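Local coordinates for protein activating signal cointegrator 1 complex subunit 3 (Homo sapiens, PDB 6YXQ) that unwinds duplex DNA as an ATP-driven 3'-5' helicase in alkylation repair, helps rescue stalled ribosomes, and binds its partner ASCC2 through its N-terminal region, at residues D76-A81 with S96-L101. Residues are numbered along the deposited sequence; the frame is centred on the assembly and turned at random.
Sequences DILHAA and SGAAFL
Two successive helices of an all-helical bundle, 64-85 and 91-105, pack closely here at small residues, with Ile77, Leu78 and Leu101 around them. The bundle belongs to the N-terminal region required for binding ASCC2. The axes of 76-81 and 96-101 approach to 8.2 Å, and their directions differ by 112°. Ala81 and Ala98 mark the nearest backbone approach, with CA atoms 5.0 Å apart. The methyl of Ala81 points at the other helix and rests against backbone: its CB is 3.4 Å from Ala98 N. The same methyl also lies against the carbonyl carbon of Gly97, which has no side chain to add on this face. The Ala98 methyl returns the contact. It meets Ala81 CB and is flanked by two side-chain branches from 76-81. One is CG2 of Ile77, anti to the backbone N, with CG1 beside that N; CG2 also lies 3.6 Å from Ala98 O. The other is CD2 of Leu78. The CB of Leu78 points away from 96-101, but the branched tip swings back, and CD2 reaches Ala98 CB at 3.9 Å. Leu101 closes the patch one turn further along. Its CG is anti to the carbonyl carbon (chi1 -74°) and CD1 is anti to CA (chi2 179°), which sends CD1 across to Ala80 and Ala81. No hydrogen bond crosses; the side-chain contacts are apolar and mostly buried. Helix 128-142 packs on Ile77, Ala80 and Leu101, while Trp51 touches Leu78 and Ala98. Leu101 CD1 ends 4.1 Å from Ala80 CB and 3.8 Å from Ala81 N, an amide already bonded within its helix to Ile77 O.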
ATOM      1  N   ASP A  76     -21.598  22.791  32.746  1.00 76.54           N
ATOM      2  CA  ASP A  76     -21.505  21.371  33.080  1.00 65.22           C
ATOM      3  C   ASP A  76     -20.532  20.657  32.150  1.00 69.67           C
ATOM      4  O   ASP A  76     -19.707  19.842  32.595  1.00 73.17           O
ATOM      5  CB  ASP A  76     -22.886  20.717  33.013  1.00 54.85           C
ATOM      6  CG  ASP A  76     -23.830  21.216  34.097  1.00 74.42           C
ATOM      7  OD1 ASP A  76     -23.360  21.553  35.207  1.00 68.78           O
ATOM      8  OD2 ASP A  76     -25.053  21.265  33.835  1.00 85.73           O
ATOM      9  N   ILE A  77     -20.611  20.960  30.851  1.00 73.91           N
ATOM     10  CA  ILE A  77     -19.700  20.337  29.888  1.00 75.74           C
ATOM     11  C   ILE A  77     -18.257  20.772  30.144  1.00 74.51           C
ATOM     12  O   ILE A  77     -17.321  19.968  30.038  1.00 62.72           O
ATOM     13  CB  ILE A  77     -20.130  20.656  28.444  1.00 63.43           C
ATOM     14  CG1 ILE A  77     -21.557  20.185  28.184  1.00 60.90           C
ATOM     15  CG2 ILE A  77     -19.184  20.002  27.458  1.00 53.23           C
ATOM     16  CD1 ILE A  77     -22.076  20.564  26.811  1.00 61.62           C
ATOM     17  N   LEU A  78     -18.051  22.052  30.463  1.00 68.41           N
ATOM     18  CA  LEU A  78     -16.707  22.536  30.765  1.00 72.68           C
ATOM     19  C   LEU A  78     -16.133  21.833  31.986  1.00 76.60           C
ATOM     20  O   LEU A  78     -14.946  21.486  32.012  1.00 79.17           O
ATOM     21  CB  LEU A  78     -16.727  24.044  30.995  1.00 73.82           C
ATOM     22  CG  LEU A  78     -16.872  24.909  29.750  1.00 75.39           C
ATOM     23  CD1 LEU A  78     -17.310  26.311  30.134  1.00 78.75           C
ATOM     24  CD2 LEU A  78     -15.564  24.923  28.975  1.00 72.49           C
ATOM     25  N   HIS A  79     -16.960  21.626  33.010  1.00 60.09           N
ATOM     26  CA  HIS A  79     -16.507  20.903  34.193  1.00 65.14           C
ATOM     27  C   HIS A  79     -16.133  19.462  33.848  1.00 65.93           C
ATOM     28  O   HIS A  79     -15.095  18.950  34.301  1.00 65.53           O
ATOM     29  CB  HIS A  79     -17.596  20.960  35.268  1.00 65.79           C
ATOM     30  CG  HIS A  79     -17.230  20.278  36.547  1.00 78.32           C
ATOM     31  ND1 HIS A  79     -15.992  20.415  37.137  1.00 87.69           N
ATOM     32  CD2 HIS A  79     -17.943  19.459  37.354  1.00 82.27           C
ATOM     33  CE1 HIS A  79     -15.956  19.702  38.248  1.00 90.23           C
ATOM     34  NE2 HIS A  79     -17.126  19.112  38.402  1.00 86.08           N
ATOM     35  N   ALA A  80     -16.961  18.796  33.035  1.00 51.85           N
ATOM     36  CA  ALA A  80     -16.642  17.430  32.622  1.00 62.99           C
ATOM     37  C   ALA A  80     -15.323  17.379  31.864  1.00 66.00           C
ATOM     38  O   ALA A  80     -14.509  16.469  32.073  1.00 70.19           O
ATOM     39  CB  ALA A  80     -17.769  16.852  31.766  1.00 45.51           C
ATOM     40  N   ALA A  81     -15.094  18.345  30.975  1.00 70.02           N
ATOM     41  CA  ALA A  81     -13.830  18.367  30.248  1.00 70.52           C
ATOM     42  C   ALA A  81     -12.666  18.627  31.194  1.00 66.33           C
ATOM     43  O   ALA A  81     -11.609  18.001  31.069  1.00 75.26           O
ATOM     44  CB  ALA A  81     -13.868  19.406  29.131  1.00 58.35           C
ATOM     45  N   SER A  96     -11.166  22.950  24.332  1.00 88.97           N
ATOM     46  CA  SER A  96     -11.235  22.079  23.158  1.00 91.74           C
ATOM     47  C   SER A  96     -11.708  20.681  23.529  1.00 91.43           C
ATOM     48  O   SER A  96     -12.378  20.020  22.725  1.00 77.05           O
ATOM     49  CB  SER A  96      -9.883  22.007  22.436  1.00 86.19           C
ATOM     50  OG  SER A  96      -8.798  22.026  23.343  1.00106.16           O
ATOM     51  N   GLY A  97     -11.397  20.226  24.745  1.00 96.69           N
ATOM     52  CA  GLY A  97     -11.974  18.981  25.221  1.00 83.57           C
ATOM     53  C   GLY A  97     -13.477  19.071  25.404  1.00 79.86           C
ATOM     54  O   GLY A  97     -14.204  18.120  25.117  1.00 66.71           O
ATOM     55  N   ALA A  98     -13.965  20.219  25.881  1.00 76.52           N
ATOM     56  CA  ALA A  98     -15.407  20.424  25.994  1.00 60.12           C
ATOM     57  C   ALA A  98     -16.071  20.440  24.625  1.00 64.37           C
ATOM     58  O   ALA A  98     -17.167  19.895  24.451  1.00 64.67           O
ATOM     59  CB  ALA A  98     -15.701  21.722  26.746  1.00 44.63           C
ATOM     60  N   ALA A  99     -15.428  21.073  23.642  1.00 71.30           N
ATOM     61  CA  ALA A  99     -15.959  21.045  22.281  1.00 64.64           C
ATOM     62  C   ALA A  99     -15.993  19.622  21.745  1.00 63.11           C
ATOM     63  O   ALA A  99     -16.967  19.210  21.104  1.00 71.70           O
ATOM     64  CB  ALA A  99     -15.127  21.942  21.368  1.00 51.59           C
ATOM     65  N   PHE A 100     -14.938  18.854  22.017  1.00 73.22           N
ATOM     66  CA  PHE A 100     -14.899  17.453  21.617  1.00 70.75           C
ATOM     67  C   PHE A 100     -16.009  16.652  22.285  1.00 74.07           C
ATOM     68  O   PHE A 100     -16.630  15.790  21.653  1.00 83.61           O
ATOM     69  CB  PHE A 100     -13.534  16.862  21.959  1.00 65.36           C
ATOM     70  CG  PHE A 100     -13.408  15.415  21.627  1.00 72.79           C
ATOM     71  CD1 PHE A 100     -13.165  15.013  20.328  1.00 84.20           C
ATOM     72  CD2 PHE A 100     -13.538  14.453  22.611  1.00 79.25           C
ATOM     73  CE1 PHE A 100     -13.054  13.676  20.015  1.00 89.48           C
ATOM     74  CE2 PHE A 100     -13.427  13.116  22.304  1.00 82.18           C
ATOM     75  CZ  PHE A 100     -13.184  12.726  21.003  1.00 88.23           C
ATOM     76  N   LEU A 101     -16.268  16.913  23.566  1.00 76.58           N
ATOM     77  CA  LEU A 101     -17.349  16.223  24.262  1.00 72.41           C
ATOM     78  C   LEU A 101     -18.697  16.561  23.642  1.00 77.70           C
ATOM     79  O   LEU A 101     -19.481  15.663  23.308  1.00 56.28           O
ATOM     80  CB  LEU A 101     -17.338  16.584  25.747  1.00 47.04           C
ATOM     81  CG  LEU A 101     -16.215  15.944  26.558  1.00 50.15           C
ATOM     82  CD1 LEU A 101     -16.296  16.385  27.995  1.00 59.27           C
ATOM     83  CD2 LEU A 101     -16.264  14.426  26.459  1.00 51.75           C
TER